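Side-chain contacts in probable FAD-dependent oxidoreductase PA4991 (Pseudomonas aeruginosa PAO1, PDB 5EZ7), which probably acts as a FAD-dependent oxidoreductase of unknown physiological substrate, binding one FAD per subunit and showing neither amino-acid oxidase nor glycerol-3-phosphate dehydrogenase activity: residues 22-27 with 87-92; 77-82 with 153-158; 243-248 with 254-259; 261-266 with 382-387; 279-284 with 312-317. All blocks are in the same frame, centred on the assembly; numbering follows the deposited sequence.

Contact 1 of 5, residues 22-27 with 87-92; sequences LNARLR and GELDLR
R25 and L89 bring the two backbones together, their CA atoms 6.8 Å apart where an irregular loop, 87-92, passes the flank of the helical turn 22-27. Two neighbouring side chains of the loop divide the work. L89 supplies the apolar part: its CD2 lies 3.6 Å from A24 CB and at the same distance from R25 N, so one methyl sits against the helix surface between the two residues. E88 supplies the charge, with R25 NH1 held 2.8 Å from E88 OE1 in a salt bridge. The helix is 17-28, and its place after a glycine-rich turn is consistent with the Rossmann-type dinucleotide-binding unit of the DAO family; the loop packs on the flank of this helix, with the A24 side chain about 13 Å from the FAD. In R25, chi1 (-75°) puts CG beside L89 CD2, 4.0 Å away, and bends at chi2 (-85°) and chi3 then bring NH1 to the acid. The guanidinium and carboxylate planes stand 82° apart, a nearly perpendicular setting in which a single nitrogen meets a single oxygen and no two-pronged grip forms. Both charges are shared: R25 NH2 makes a second salt bridge to D355 OD1, while E88 OE2 pairs with R78 NE. L89 also touches L164 of helix 157-168, and R25 touches A354 of helix 350-364.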
# COMPACT_ATOMS: atom_id res chain seq x y z
N LEU A 22 -8.47 -7.24 -1.70
CA LEU A 22 -9.83 -7.70 -1.38
C LEU A 22 -10.55 -8.17 -2.62
O LEU A 22 -11.21 -9.20 -2.60
CB LEU A 22 -10.66 -6.59 -0.75
CG LEU A 22 -12.17 -6.84 -0.55
CD1 LEU A 22 -12.41 -7.97 0.45
CD2 LEU A 22 -12.88 -5.54 -0.11
N ASN A 23 -10.46 -7.39 -3.69
CA ASN A 23 -11.14 -7.80 -4.92
C ASN A 23 -10.65 -9.18 -5.37
O ASN A 23 -11.43 -10.02 -5.76
CB ASN A 23 -10.90 -6.76 -6.01
CG ASN A 23 -11.77 -6.97 -7.25
OD1 ASN A 23 -12.98 -7.16 -7.13
ND2 ASN A 23 -11.17 -6.88 -8.43
N ALA A 24 -9.35 -9.40 -5.30
CA ALA A 24 -8.80 -10.64 -5.76
C ALA A 24 -9.26 -11.84 -4.89
O ALA A 24 -9.59 -12.89 -5.42
CB ALA A 24 -7.29 -10.53 -5.79
N ARG A 25 -9.26 -11.66 -3.58
CA ARG A 25 -9.80 -12.64 -2.65
C ARG A 25 -11.28 -13.01 -2.93
O ARG A 25 -11.65 -14.20 -2.94
CB ARG A 25 -9.66 -12.11 -1.21
CG ARG A 25 -8.22 -12.18 -0.68
CD ARG A 25 -7.84 -13.55 -0.07
NE ARG A 25 -8.67 -13.75 1.12
CZ ARG A 25 -8.47 -13.18 2.32
NH1 ARG A 25 -7.39 -12.41 2.60
NH2 ARG A 25 -9.35 -13.40 3.28
N LEU A 26 -12.12 -11.98 -3.15
CA LEU A 26 -13.54 -12.18 -3.35
C LEU A 26 -13.83 -12.98 -4.63
O LEU A 26 -14.59 -13.99 -4.59
CB LEU A 26 -14.28 -10.86 -3.34
CG LEU A 26 -14.39 -10.21 -1.95
CD1 LEU A 26 -15.03 -8.85 -2.02
CD2 LEU A 26 -15.15 -11.04 -0.92
N ARG A 27 -13.21 -12.55 -5.73
CA ARG A 27 -13.29 -13.27 -6.99
C ARG A 27 -12.83 -14.70 -6.89
O ARG A 27 -13.41 -15.60 -7.46
CB ARG A 27 -12.41 -12.60 -7.99
CG ARG A 27 -12.96 -11.29 -8.46
CD ARG A 27 -12.02 -10.71 -9.52
NE ARG A 27 -12.25 -11.28 -10.83
CZ ARG A 27 -13.35 -11.03 -11.54
NH1 ARG A 27 -14.34 -10.25 -11.07
NH2 ARG A 27 -13.47 -11.54 -12.73
N GLY A 87 -0.43 -20.02 -1.57
CA GLY A 87 -0.82 -18.82 -0.85
C GLY A 87 -2.30 -18.51 -1.02
O GLY A 87 -2.96 -19.11 -1.85
N GLU A 88 -2.79 -17.54 -0.26
CA GLU A 88 -4.20 -17.09 -0.39
C GLU A 88 -4.52 -16.32 -1.71
O GLU A 88 -5.70 -16.17 -2.05
CB GLU A 88 -4.61 -16.24 0.81
CG GLU A 88 -3.99 -14.86 0.78
CD GLU A 88 -4.03 -14.18 2.14
OE1 GLU A 88 -4.74 -13.14 2.27
OE2 GLU A 88 -3.35 -14.69 3.08
N LEU A 89 -3.49 -15.81 -2.41
CA LEU A 89 -3.62 -15.31 -3.78
C LEU A 89 -2.49 -15.85 -4.66
O LEU A 89 -1.41 -16.19 -4.18
CB LEU A 89 -3.59 -13.78 -3.81
CG LEU A 89 -4.78 -13.00 -3.23
CD1 LEU A 89 -4.49 -11.51 -3.36
CD2 LEU A 89 -6.12 -13.35 -3.89
N ASP A 90 -2.76 -15.96 -5.96
CA ASP A 90 -1.72 -16.30 -6.92
C ASP A 90 -0.91 -15.06 -7.33
O ASP A 90 -1.24 -14.41 -8.31
CB ASP A 90 -2.31 -16.95 -8.16
CG ASP A 90 -1.26 -17.60 -9.01
OD1 ASP A 90 -0.05 -17.45 -8.74
OD2 ASP A 90 -1.63 -18.30 -9.96
N LEU A 91 0.15 -14.78 -6.60
CA LEU A 91 1.11 -13.75 -6.98
C LEU A 91 2.38 -14.39 -7.50
O LEU A 91 3.45 -13.84 -7.30
CB LEU A 91 1.43 -12.85 -5.77
CG LEU A 91 0.27 -12.19 -5.02
CD1 LEU A 91 0.78 -11.23 -3.98
CD2 LEU A 91 -0.73 -11.49 -5.93
N ARG A 92 2.29 -15.54 -8.15
CA ARG A 92 3.52 -16.14 -8.68
C ARG A 92 4.13 -15.25 -9.77
O ARG A 92 3.41 -14.72 -10.62
CB ARG A 92 3.28 -17.53 -9.21
CG ARG A 92 3.25 -18.58 -8.10
CD ARG A 92 2.78 -19.92 -8.60
NE ARG A 92 1.51 -19.78 -9.32
CZ ARG A 92 0.77 -20.79 -9.75
NH1 ARG A 92 -0.36 -20.53 -10.39
NH2 ARG A 92 1.11 -22.06 -9.51

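Contact 2 of 5, residues 77-82 with 153-158; sequences RRWRAC and IVFDVP
Helix 77-82 runs across strand 153-155 at 53°, their axes 10.0 Å apart at closest approach, and the nearest backbone pair is R80 with I153, 7.8 Å between CA atoms. That spacing is filled by side chains from alternate strand positions, I153 and F155, both directed at the helix. W79 meets F155 edge-to-face. The edge of the six-membered indole ring is turned to the phenyl face, with the centroids 5.3 Å apart and the planes at 67°. W79 CE3 stands 3.8 Å above the plane of the F155 ring, toward its rim rather than its middle. I153 works two residues earlier on the strand: its chain is extended at chi2 (160°), which carries CD1 to 3.9 Å from W79 CB and to 3.7 Å from R80 N, so the methyl rests on the helix backbone itself. The polar end of the indole is satisfied elsewhere, NE1 donating to A348 O in the FAD site, and R80 turns its guanidinium to E99. The buried cluster therefore lies beside the flavin pocket, where strand 153-155 runs between strands 52-53 and 96-98 in a small antiparallel sheet, helix 75-82 packs on it through W79, and P351 of helix 350-364 touches the same indole.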
# COMPACT_ATOMS: atom_id res chain seq x y z
N ARG A 77 4.92 -14.21 6.42
CA ARG A 77 4.60 -15.59 6.00
C ARG A 77 3.47 -15.60 4.96
O ARG A 77 3.58 -16.17 3.88
CB ARG A 77 4.25 -16.45 7.21
CG ARG A 77 3.97 -17.91 6.91
CD ARG A 77 3.36 -18.63 8.12
NE ARG A 77 2.03 -18.11 8.48
CZ ARG A 77 0.89 -18.40 7.84
NH1 ARG A 77 0.88 -19.23 6.81
NH2 ARG A 77 -0.27 -17.86 8.23
N ARG A 78 2.37 -14.95 5.27
CA ARG A 78 1.25 -14.90 4.34
C ARG A 78 1.58 -14.33 2.94
O ARG A 78 1.17 -14.91 1.95
CB ARG A 78 0.07 -14.18 4.99
CG ARG A 78 -0.58 -15.07 6.06
CD ARG A 78 -1.79 -14.43 6.73
NE ARG A 78 -2.89 -14.22 5.81
CZ ARG A 78 -4.02 -13.61 6.14
NH1 ARG A 78 -4.20 -13.14 7.38
NH2 ARG A 78 -4.98 -13.44 5.22
N TRP A 79 2.35 -13.26 2.86
CA TRP A 79 2.73 -12.68 1.57
C TRP A 79 3.69 -13.55 0.81
O TRP A 79 3.55 -13.73 -0.40
CB TRP A 79 3.36 -11.31 1.76
CG TRP A 79 2.41 -10.26 2.12
CD1 TRP A 79 1.83 -10.09 3.30
CD2 TRP A 79 1.97 -9.19 1.31
NE1 TRP A 79 1.04 -8.98 3.30
CE2 TRP A 79 1.11 -8.41 2.08
CE3 TRP A 79 2.21 -8.82 -0.01
CZ2 TRP A 79 0.48 -7.29 1.59
CZ3 TRP A 79 1.59 -7.69 -0.50
CH2 TRP A 79 0.74 -6.92 0.31
N ARG A 80 4.65 -14.13 1.53
CA ARG A 80 5.56 -15.14 0.98
C ARG A 80 4.79 -16.29 0.34
O ARG A 80 5.01 -16.61 -0.83
CB ARG A 80 6.52 -15.67 2.07
CG ARG A 80 7.46 -16.81 1.66
CD ARG A 80 8.73 -16.34 0.98
NE ARG A 80 9.61 -15.62 1.91
CZ ARG A 80 10.77 -15.04 1.59
NH1 ARG A 80 11.27 -15.09 0.34
NH2 ARG A 80 11.46 -14.40 2.53
N ALA A 81 3.87 -16.89 1.08
CA ALA A 81 3.10 -18.00 0.53
C ALA A 81 2.51 -17.66 -0.85
O ALA A 81 2.50 -18.49 -1.73
CB ALA A 81 2.00 -18.39 1.49
N CYS A 82 2.05 -16.43 -1.03
CA CYS A 82 1.39 -16.05 -2.29
C CYS A 82 2.29 -16.12 -3.49
O CYS A 82 1.80 -16.25 -4.61
CB CYS A 82 0.77 -14.65 -2.22
SG CYS A 82 -0.48 -14.54 -0.90
N ILE A 153 9.91 -8.83 3.93
CA ILE A 153 10.13 -8.96 2.50
C ILE A 153 9.94 -7.59 1.93
O ILE A 153 9.13 -6.82 2.48
CB ILE A 153 9.02 -9.76 1.78
CG1 ILE A 153 8.60 -11.01 2.51
CG2 ILE A 153 9.45 -10.16 0.37
CD1 ILE A 153 7.22 -11.49 2.06
N VAL A 154 10.57 -7.31 0.78
CA VAL A 154 10.30 -6.06 0.05
C VAL A 154 9.85 -6.31 -1.38
O VAL A 154 10.60 -6.86 -2.17
CB VAL A 154 11.52 -5.14 0.00
CG1 VAL A 154 11.15 -3.81 -0.64
CG2 VAL A 154 12.07 -4.96 1.41
N PHE A 155 8.65 -5.82 -1.68
CA PHE A 155 7.94 -6.09 -2.93
C PHE A 155 8.20 -4.95 -3.87
O PHE A 155 8.30 -3.84 -3.43
CB PHE A 155 6.41 -6.22 -2.70
CG PHE A 155 5.92 -7.63 -2.52
CD1 PHE A 155 6.15 -8.30 -1.34
CD2 PHE A 155 5.23 -8.29 -3.52
CE1 PHE A 155 5.72 -9.63 -1.15
CE2 PHE A 155 4.81 -9.62 -3.35
CZ PHE A 155 5.07 -10.29 -2.17
N ASP A 156 8.30 -5.24 -5.16
CA ASP A 156 8.18 -4.22 -6.23
C ASP A 156 6.68 -3.94 -6.36
O ASP A 156 5.93 -4.73 -6.97
CB ASP A 156 8.75 -4.76 -7.57
CG ASP A 156 8.57 -3.77 -8.74
OD1 ASP A 156 8.18 -2.61 -8.48
OD2 ASP A 156 8.84 -4.14 -9.92
N VAL A 157 6.24 -2.82 -5.79
CA VAL A 157 4.81 -2.52 -5.68
C VAL A 157 4.12 -2.31 -7.03
O VAL A 157 3.07 -2.88 -7.27
CB VAL A 157 4.49 -1.37 -4.70
CG1 VAL A 157 3.00 -1.10 -4.65
CG2 VAL A 157 4.96 -1.74 -3.29
N PRO A 158 4.71 -1.51 -7.92
CA PRO A 158 4.08 -1.44 -9.24
C PRO A 158 3.80 -2.82 -9.90
O PRO A 158 2.74 -3.02 -10.50
CB PRO A 158 5.07 -0.66 -10.08
CG PRO A 158 6.04 -0.03 -9.12
CD PRO A 158 5.80 -0.53 -7.74

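Contact 3 of 5, residues 243-248 with 254-259; sequences YAHCLG and RITVTT
H245 and T256 project side by side from one face of an antiparallel hairpin, and the hydroxyl T256 OG1 meets the imidazole at its edge, in the ring plane, 2.8 Å from H245 ND1. They form a non-hydrogen-bonded pair, so this side-chain bond joins the strands where the backbones make none. The neighbouring pair, A244 with V257, is hydrogen-bonded in both directions, V257 N lying 2.8 Å from A244 O. On the face carrying A244 and V257, C246 CB lies 3.7 Å from I255 CG1. A mercury ion is modelled at the C246 side chain, at a distance too short to be taken literally. Y243 lies along the end of the hairpin, its ring passing obliquely alongside the T258-T259 backbone until OH reaches T259 O at 2.7 Å, a weak hydrogen bond. These strands, 244-246 and 255-261, belong to the large mixed sheet, and T258 OG1 bonds to Q50, a residue that binds FAD. H245 also meets the ring of H101 edge-to-face. Lying in the ring plane, at a position where the backbones share no bond, the H245-T256 hydrogen bond probably restrains the rotation of the imidazole.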
# COMPACT_ATOMS: atom_id res chain seq x y z
N TYR A 243 18.15 -2.32 1.77
CA TYR A 243 16.78 -2.35 2.32
C TYR A 243 16.92 -2.45 3.84
O TYR A 243 17.22 -3.53 4.34
CB TYR A 243 16.00 -3.54 1.73
CG TYR A 243 16.00 -3.52 0.22
CD1 TYR A 243 17.06 -4.05 -0.52
CD2 TYR A 243 14.97 -2.91 -0.47
CE1 TYR A 243 17.04 -3.99 -1.91
CE2 TYR A 243 14.96 -2.84 -1.84
CZ TYR A 243 15.99 -3.37 -2.56
OH TYR A 243 15.94 -3.25 -3.93
N ALA A 244 16.75 -1.35 4.57
CA ALA A 244 17.12 -1.35 5.97
C ALA A 244 16.50 -0.25 6.81
O ALA A 244 16.26 0.84 6.32
CB ALA A 244 18.64 -1.31 6.09
N HIS A 245 16.22 -0.56 8.07
CA HIS A 245 15.94 0.45 9.09
C HIS A 245 17.27 0.77 9.81
O HIS A 245 17.88 -0.14 10.33
CB HIS A 245 14.98 -0.08 10.14
CG HIS A 245 13.66 -0.55 9.61
ND1 HIS A 245 12.81 0.26 8.89
CD2 HIS A 245 13.01 -1.72 9.78
CE1 HIS A 245 11.71 -0.42 8.60
NE2 HIS A 245 11.81 -1.63 9.12
N CYS A 246 17.70 2.04 9.82
CA CYS A 246 18.87 2.47 10.62
C CYS A 246 18.36 2.85 11.98
O CYS A 246 17.56 3.76 12.12
CB CYS A 246 19.67 3.65 10.02
SG CYS A 246 21.01 4.29 11.11
N LEU A 247 18.82 2.14 12.99
CA LEU A 247 18.55 2.51 14.36
C LEU A 247 19.76 3.24 14.92
O LEU A 247 20.92 2.83 14.73
CB LEU A 247 18.29 1.27 15.21
CG LEU A 247 17.23 0.34 14.63
CD1 LEU A 247 17.33 -1.04 15.25
CD2 LEU A 247 15.84 0.95 14.81
N GLY A 248 19.47 4.35 15.59
CA GLY A 248 20.34 4.86 16.63
C GLY A 248 19.72 4.36 17.92
O GLY A 248 19.30 3.19 18.01
N ARG A 254 15.71 5.78 12.46
CA ARG A 254 16.28 7.09 12.14
C ARG A 254 15.98 7.41 10.66
O ARG A 254 15.39 8.44 10.33
CB ARG A 254 17.79 7.04 12.44
CG ARG A 254 18.63 8.31 12.33
CD ARG A 254 19.75 8.31 13.40
NE ARG A 254 20.92 9.16 13.12
CZ ARG A 254 21.05 10.47 13.39
NH1 ARG A 254 22.21 11.09 13.08
NH2 ARG A 254 20.06 11.19 13.94
N ILE A 255 16.39 6.48 9.79
CA ILE A 255 16.03 6.45 8.38
C ILE A 255 15.68 5.03 8.01
O ILE A 255 16.19 4.08 8.62
CB ILE A 255 17.17 6.93 7.46
CG1 ILE A 255 18.38 5.97 7.50
CG2 ILE A 255 17.61 8.33 7.85
CD1 ILE A 255 19.33 6.14 6.33
N THR A 256 14.83 4.91 6.98
CA THR A 256 14.44 3.62 6.38
C THR A 256 14.83 3.73 4.87
O THR A 256 14.32 4.59 4.16
CB THR A 256 12.91 3.29 6.62
OG1 THR A 256 12.69 2.96 8.00
CG2 THR A 256 12.41 2.10 5.82
N VAL A 257 15.75 2.88 4.42
CA VAL A 257 16.17 2.87 3.02
C VAL A 257 15.58 1.69 2.26
O VAL A 257 15.71 0.55 2.68
CB VAL A 257 17.70 2.80 2.84
CG1 VAL A 257 18.09 2.97 1.37
CG2 VAL A 257 18.38 3.88 3.65
N THR A 258 14.98 1.98 1.11
CA THR A 258 14.71 0.96 0.09
C THR A 258 15.32 1.39 -1.25
O THR A 258 15.44 2.59 -1.53
CB THR A 258 13.19 0.72 -0.02
OG1 THR A 258 12.49 1.99 -0.11
CG2 THR A 258 12.72 -0.00 1.24
N THR A 259 15.77 0.43 -2.04
CA THR A 259 16.38 0.70 -3.36
C THR A 259 15.42 0.30 -4.50
O THR A 259 14.91 -0.82 -4.51
CB THR A 259 17.72 -0.03 -3.52
OG1 THR A 259 18.57 0.40 -2.46
CG2 THR A 259 18.41 0.32 -4.90

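Contact 4 of 5, residues 261-266 with 382-387; sequences PTRDGQ and LAEPAW
One salt bridge is the polar link across this contact: R263, at the tip of a turn, reaches across to E384 near the C-terminal end of the chain, with R263 NH2 3.0 Å from E384 OE1. The two side chains meet at about a right angle, and their flat groups are 52° apart. The oxygen is approached on its anti side, 24° out of the carboxylate plane, and the N-H is bent to 140°, so the hydrogen bond is far from straight. R263 also salt-bridges E388 through NH1, and the guanidinium thus spans two acids of the C-terminal segment. T262 and W387 pack loosely, T262 CG2 being 4.4 Å from W387 O, yet they bury about as much surface as the ion pair. P385 CB covers one face of the W387 indole, 3.4 Å from its plane and toward the rim, and W387 meets the rings of H260 and Y270. The turn is stiffened from within. D264 OD1 takes both T262 OG1, at 2.8 Å and from above the carboxylate plane, and Q266 N, while D264 OD2 salt-bridges K235. What results is a type I beta turn, T262 to G265, combined with an Asx turn at D264, closing the hairpin between strands 255-261 and 267-272 against the start of helix 386-389.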
# COMPACT_ATOMS: atom_id res chain seq x y z
N PRO A 261 15.24 0.10 -8.73
CA PRO A 261 15.77 0.19 -10.09
C PRO A 261 14.94 1.09 -11.00
O PRO A 261 13.75 1.12 -10.87
CB PRO A 261 15.70 -1.25 -10.60
CG PRO A 261 15.73 -2.09 -9.37
CD PRO A 261 14.92 -1.31 -8.39
N THR A 262 15.59 1.82 -11.90
CA THR A 262 14.85 2.65 -12.83
C THR A 262 15.01 2.11 -14.22
O THR A 262 15.93 1.34 -14.49
CB THR A 262 15.25 4.14 -12.75
OG1 THR A 262 16.68 4.31 -12.87
CG2 THR A 262 14.81 4.69 -11.45
N ARG A 263 14.08 2.49 -15.10
CA ARG A 263 14.10 2.01 -16.51
C ARG A 263 15.38 2.29 -17.27
O ARG A 263 15.73 1.51 -18.12
CB ARG A 263 12.92 2.56 -17.33
CG ARG A 263 11.67 1.71 -17.20
CD ARG A 263 10.50 2.29 -17.97
NE ARG A 263 9.36 2.52 -17.05
CZ ARG A 263 8.96 3.70 -16.56
NH1 ARG A 263 9.57 4.84 -16.89
NH2 ARG A 263 7.90 3.74 -15.72
N ASP A 264 16.05 3.39 -16.97
CA ASP A 264 17.33 3.73 -17.60
C ASP A 264 18.58 3.09 -16.97
O ASP A 264 19.70 3.50 -17.29
CB ASP A 264 17.52 5.25 -17.59
CG ASP A 264 17.65 5.82 -16.17
OD1 ASP A 264 18.03 5.10 -15.20
OD2 ASP A 264 17.34 7.00 -16.00
N GLY A 265 18.42 2.13 -16.05
CA GLY A 265 19.57 1.38 -15.50
C GLY A 265 20.28 2.00 -14.28
O GLY A 265 21.27 1.46 -13.80
N GLN A 266 19.78 3.11 -13.78
CA GLN A 266 20.20 3.64 -12.51
C GLN A 266 19.28 3.08 -11.43
O GLN A 266 18.43 2.22 -11.73
CB GLN A 266 20.18 5.17 -12.56
CG GLN A 266 21.21 5.72 -13.52
CD GLN A 266 21.44 7.22 -13.43
OE1 GLN A 266 20.94 7.93 -12.54
NE2 GLN A 266 22.25 7.72 -14.35
N LEU A 382 -2.83 2.28 -14.66
CA LEU A 382 -1.88 2.04 -13.59
C LEU A 382 -1.02 3.24 -13.31
O LEU A 382 -0.67 3.97 -14.21
CB LEU A 382 -0.95 0.88 -13.94
CG LEU A 382 -1.63 -0.48 -14.04
CD1 LEU A 382 -0.63 -1.45 -14.64
CD2 LEU A 382 -1.99 -0.99 -12.67
N ALA A 383 -0.70 3.42 -12.04
CA ALA A 383 0.17 4.51 -11.61
C ALA A 383 1.64 4.17 -11.86
O ALA A 383 2.04 3.02 -11.74
CB ALA A 383 -0.03 4.80 -10.14
N GLU A 384 2.42 5.19 -12.18
CA GLU A 384 3.87 5.07 -12.19
C GLU A 384 4.43 5.41 -10.81
O GLU A 384 3.90 6.23 -10.11
CB GLU A 384 4.49 6.03 -13.20
CG GLU A 384 4.05 5.81 -14.65
CD GLU A 384 4.95 6.54 -15.65
OE1 GLU A 384 6.16 6.19 -15.75
OE2 GLU A 384 4.42 7.43 -16.36
N PRO A 385 5.53 4.76 -10.42
CA PRO A 385 6.20 5.18 -9.19
C PRO A 385 6.80 6.59 -9.32
O PRO A 385 7.18 6.97 -10.39
CB PRO A 385 7.29 4.14 -9.05
CG PRO A 385 7.58 3.68 -10.44
CD PRO A 385 6.26 3.68 -11.11
N ALA A 386 6.86 7.34 -8.24
CA ALA A 386 7.42 8.74 -8.23
C ALA A 386 8.89 8.87 -8.76
O ALA A 386 9.24 9.83 -9.45
CB ALA A 386 7.32 9.32 -6.83
N TRP A 387 9.71 7.87 -8.50
CA TRP A 387 11.07 7.81 -9.05
C TRP A 387 11.16 7.80 -10.59
O TRP A 387 12.20 8.23 -11.13
CB TRP A 387 11.91 6.66 -8.46
CG TRP A 387 11.24 5.42 -8.07
CD1 TRP A 387 11.18 4.27 -8.76
CD2 TRP A 387 10.58 5.18 -6.83
NE1 TRP A 387 10.49 3.33 -8.05
CE2 TRP A 387 10.13 3.87 -6.85
CE3 TRP A 387 10.33 5.96 -5.71
CZ2 TRP A 387 9.40 3.32 -5.81
CZ3 TRP A 387 9.63 5.40 -4.67
CH2 TRP A 387 9.17 4.11 -4.72

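Contact 5 of 5, residues 279-284 with 312-317; sequences DGVARD and TLRVDR
R314 reaches from the edge strand of a sheet to the C-terminal end of a helix, V281 being the residue it bonds. Strand 309-320 is an outermost strand of the large mixed sheet, and helix 278-282 ends beside it. Of the polar interactions, the one bond across is R314 NH2 to V281 O; its modelled length is very short and its angle strongly bent, so its detail is doubtful, but a carbonyl at a helix's C-terminal end is a natural acceptor for a cation. R283 O also lies near the guanidinium plane, 3.7 Å from R314 NH1, too far for a bond. The rest is van der Waals contact, with V281 CG1 at 4.0 Å from R314 NH2, the arginine having bent at chi3 (83°) to bring its edge to the last turn of the helix. The same strand carries V315 and R317, which touch the FAD, while G280 O accepts from H230 of strand 224-236. R283 turns the other way and bonds Q288, its guanidinium lying flat with D279 O 3.7 Å above its centre.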
# COMPACT_ATOMS: atom_id res chain seq x y z
N ASP A 279 9.53 16.55 11.86
CA ASP A 279 10.52 17.60 11.57
C ASP A 279 10.87 17.62 10.09
O ASP A 279 11.05 18.68 9.53
CB ASP A 279 11.76 17.48 12.44
CG ASP A 279 11.45 17.59 13.91
OD1 ASP A 279 10.74 18.55 14.32
OD2 ASP A 279 11.89 16.70 14.65
N GLY A 280 10.91 16.46 9.45
CA GLY A 280 11.01 16.43 8.00
C GLY A 280 9.87 17.14 7.31
O GLY A 280 10.08 17.91 6.36
N VAL A 281 8.66 16.89 7.78
CA VAL A 281 7.49 17.57 7.25
C VAL A 281 7.64 19.08 7.36
O VAL A 281 7.32 19.79 6.43
CB VAL A 281 6.15 17.06 7.87
CG1 VAL A 281 4.96 17.93 7.44
CG2 VAL A 281 5.87 15.62 7.45
N ALA A 282 8.18 19.58 8.47
CA ALA A 282 8.29 21.03 8.65
C ALA A 282 9.40 21.69 7.78
O ALA A 282 9.32 22.87 7.47
CB ALA A 282 8.51 21.37 10.13
N ARG A 283 10.43 20.94 7.41
CA ARG A 283 11.48 21.44 6.53
C ARG A 283 10.98 21.52 5.08
O ARG A 283 10.28 20.62 4.58
CB ARG A 283 12.72 20.53 6.58
CG ARG A 283 13.50 20.53 7.90
CD ARG A 283 14.80 19.73 7.80
NE ARG A 283 14.55 18.29 7.82
CZ ARG A 283 14.58 17.49 8.90
NH1 ARG A 283 14.88 17.95 10.12
NH2 ARG A 283 14.33 16.19 8.75
N ASP A 284 11.39 22.57 4.39
CA ASP A 284 11.15 22.70 2.96
C ASP A 284 12.06 21.73 2.18
O ASP A 284 12.91 21.04 2.75
CB ASP A 284 11.32 24.16 2.50
CG ASP A 284 12.69 24.76 2.87
OD1 ASP A 284 13.68 24.53 2.12
OD2 ASP A 284 12.78 25.43 3.95
N THR A 312 12.15 15.35 -3.38
CA THR A 312 11.38 14.92 -2.23
C THR A 312 9.93 14.73 -2.64
O THR A 312 9.51 15.15 -3.73
CB THR A 312 11.47 15.88 -1.06
OG1 THR A 312 10.58 16.98 -1.27
CG2 THR A 312 12.92 16.35 -0.87
N LEU A 313 9.19 14.08 -1.76
CA LEU A 313 7.81 13.78 -2.00
C LEU A 313 7.00 13.94 -0.72
O LEU A 313 7.33 13.33 0.30
CB LEU A 313 7.76 12.34 -2.46
CG LEU A 313 6.39 11.75 -2.70
CD1 LEU A 313 5.79 12.37 -3.96
CD2 LEU A 313 6.53 10.27 -2.86
N ARG A 314 5.93 14.75 -0.79
CA ARG A 314 5.01 14.97 0.32
C ARG A 314 3.81 14.09 0.06
O ARG A 314 3.29 14.08 -1.05
CB ARG A 314 4.61 16.44 0.42
CG ARG A 314 5.79 17.39 0.22
CD ARG A 314 5.51 18.83 0.64
NE ARG A 314 5.72 18.86 2.06
CZ ARG A 314 6.67 19.49 2.75
NH1 ARG A 314 7.52 20.35 2.20
NH2 ARG A 314 6.71 19.29 4.06
N VAL A 315 3.40 13.30 1.04
CA VAL A 315 2.20 12.48 0.91
C VAL A 315 1.61 12.21 2.28
O VAL A 315 2.34 12.03 3.27
CB VAL A 315 2.47 11.16 0.15
CG1 VAL A 315 3.61 10.37 0.76
CG2 VAL A 315 1.24 10.27 0.06
N ASP A 316 0.30 12.23 2.33
CA ASP A 316 -0.48 11.96 3.57
C ASP A 316 -0.76 10.47 3.72
O ASP A 316 -1.13 9.81 2.74
CB ASP A 316 -1.82 12.65 3.50
CG ASP A 316 -1.73 14.13 3.64
OD1 ASP A 316 -0.73 14.62 4.22
OD2 ASP A 316 -2.70 14.80 3.19
N ARG A 317 -0.55 9.93 4.92
CA ARG A 317 -1.08 8.61 5.26
C ARG A 317 -2.52 8.82 5.65
O ARG A 317 -2.82 9.72 6.41
CB ARG A 317 -0.29 7.98 6.40
CG ARG A 317 1.11 7.56 5.99
CD ARG A 317 1.99 7.36 7.20
NE ARG A 317 2.32 8.64 7.80
CZ ARG A 317 3.21 8.84 8.78
NH1 ARG A 317 3.40 10.07 9.26
NH2 ARG A 317 3.90 7.81 9.28

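Overall arrangement
From the N terminus, contact 1 closes the first loop, tying helix 17-28 to the stretch after helix 75-82. Contact 2, joining helix 75-82 to strand 153-155, opens inside that loop and closes beyond it, so the two cross; they touch through a shared salt bridge and a probable hydrogen bond from L91 N to C82 O. Contact 3 follows in series as a local hairpin, met by contact 2 where V154 packs on Y243. Contact 4 begins just after it and spans to the C-terminal segment; contact 5, joining helix 278-282 to strand 309-320, falls within that span, and A386 touches L313 between them. Contacts 1 and 5 lie on opposite sides of the chain's centre, while contacts 3 and 5 reach the same sheet.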